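Local coordinates for PDZ domain protein (Parabacteroides distasonis, PDB 4L8N), which is of unknown function but carries PDZ domains and a DUF4136 domain and binds magnesium, at residues Cys286-Tyr289 with Lys293-Arg296. Numbering follows the deposited sequence.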
loop_
_atom_site.group_PDB
_atom_site.type_symbol
_atom_site.label_atom_id
_atom_site.label_comp_id
_atom_site.label_asym_id
_atom_site.label_seq_id
_atom_site.Cartn_x
_atom_site.Cartn_y
_atom_site.Cartn_z
ATOM N N CYS A 286 -15.589 3.963 7.288
ATOM C CA CYS A 286 -16.120 5.178 7.917
ATOM C C CYS A 286 -16.003 5.189 9.437
ATOM O O CYS A 286 -16.269 6.238 10.041
ATOM C CB CYS A 286 -17.550 5.432 7.474
ATOM S SG CYS A 286 -17.687 5.840 5.720
HETATM N N MSE A 287 -15.545 4.085 10.064
HETATM C CA MSE A 287 -15.333 4.082 11.523
HETATM C C MSE A 287 -14.209 5.066 11.889
HETATM O O MSE A 287 -14.108 5.490 13.046
HETATM C CB MSE A 287 -15.027 2.676 12.041
HETATM C CG MSE A 287 -16.285 1.926 12.431
HETATM SE SE MSE A 287 -15.988 0.098 13.031
HETATM C CE MSE A 287 -15.200 0.503 14.617
ATOM N N GLN A 288 -13.376 5.454 10.884
ATOM C CA GLN A 288 -12.316 6.419 11.118
ATOM C C GLN A 288 -12.744 7.835 10.748
ATOM O O GLN A 288 -11.911 8.728 10.793
ATOM C CB GLN A 288 -11.005 6.020 10.450
ATOM C CG GLN A 288 -10.346 4.872 11.201
ATOM C CD GLN A 288 -8.874 4.870 11.035
ATOM O OE1 GLN A 288 -8.122 5.149 11.973
ATOM N NE2 GLN A 288 -8.443 4.585 9.819
ATOM N N TYR A 289 -14.045 8.066 10.451
ATOM C CA TYR A 289 -14.565 9.418 10.255
ATOM C C TYR A 289 -15.501 9.754 11.428
ATOM O O TYR A 289 -16.495 9.041 11.610
ATOM C CB TYR A 289 -15.267 9.642 8.893
ATOM C CG TYR A 289 -15.504 11.122 8.675
ATOM C CD1 TYR A 289 -14.460 11.963 8.285
ATOM C CD2 TYR A 289 -16.716 11.720 9.043
ATOM C CE1 TYR A 289 -14.638 13.347 8.189
ATOM C CE2 TYR A 289 -16.900 13.107 8.958
ATOM C CZ TYR A 289 -15.858 13.914 8.520
ATOM O OH TYR A 289 -16.014 15.282 8.420
ATOM N N LYS A 293 -7.008 7.351 13.605
ATOM C CA LYS A 293 -5.770 7.117 14.334
ATOM C C LYS A 293 -4.810 6.175 13.544
ATOM O O LYS A 293 -3.612 6.206 13.805
ATOM C CB LYS A 293 -5.971 6.682 15.796
ATOM C CG LYS A 293 -6.800 5.451 16.097
ATOM C CD LYS A 293 -6.607 5.080 17.581
ATOM C CE LYS A 293 -7.610 4.061 18.075
ATOM N NZ LYS A 293 -7.148 3.390 19.324
ATOM N N TYR A 294 -5.300 5.440 12.529
ATOM C CA TYR A 294 -4.480 4.558 11.669
ATOM C C TYR A 294 -4.484 5.028 10.227
ATOM O O TYR A 294 -5.528 5.035 9.585
ATOM C CB TYR A 294 -4.958 3.099 11.729
ATOM C CG TYR A 294 -4.820 2.530 13.119
ATOM C CD1 TYR A 294 -3.577 2.149 13.614
ATOM C CD2 TYR A 294 -5.910 2.475 13.980
ATOM C CE1 TYR A 294 -3.430 1.698 14.921
ATOM C CE2 TYR A 294 -5.774 2.013 15.286
ATOM C CZ TYR A 294 -4.532 1.619 15.749
ATOM O OH TYR A 294 -4.376 1.160 17.033
ATOM N N GLY A 295 -3.314 5.377 9.719
ATOM C CA GLY A 295 -3.185 5.842 8.348
ATOM C C GLY A 295 -3.071 4.776 7.281
ATOM O O GLY A 295 -3.487 5.008 6.145
ATOM N N ARG A 296 -2.492 3.609 7.608
ATOM C CA ARG A 296 -2.244 2.623 6.550
ATOM C C ARG A 296 -2.891 1.235 6.699
ATOM O O ARG A 296 -3.315 0.701 5.671
ATOM C CB ARG A 296 -0.736 2.442 6.313
ATOM C CG ARG A 296 -0.395 2.490 4.825
ATOM C CD ARG A 296 1.092 2.450 4.540
ATOM N NE ARG A 296 1.700 1.162 4.892
ATOM C CZ ARG A 296 1.786 0.120 4.071
ATOM N NH1 ARG A 296 1.291 0.192 2.841
ATOM N NH2 ARG A 296 2.364 -1.005 4.476
#
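Gln288 OE1 takes two backbone N-H groups from the segment 293-296. Tyr294 N lies 2.9 Å from Gln288 OE1, in the carbonyl plane and on a lone pair, with a nearly straight N-H...O angle of 166°. Lys293 N is 3.0 Å from Gln288 OE1, but it comes in tilted from that plane and its bond is more bent. The other arm of the amide donates: Gln288 NE2 reaches Tyr294 O at 3.0 Å. Tyr294 O sits close to the amide plane of Gln288. With two N-H groups facing OE1 and a carbonyl facing NE2, the amide is fixed in one flip: turned over, it would set NH2 against N-H and oxygen against oxygen. Gln288 CG is anti to the carbonyl carbon (chi1 -74°), and the extended chain beyond it carries the amide across to the other backbone. The contact closes the loop that joins helix 274-285 to strand 298-309, a side chain pairing with main chain where neither segment is helix or strand. With Gln288 cut back to an alanine, Lys293 N, Tyr294 N and Tyr294 O would probably lose these partners, and a gap would probably open beside Ile456. Tyr294 OH hydrogen-bonds to Lys457 O. Lys293 NZ forms a salt bridge with Asp17.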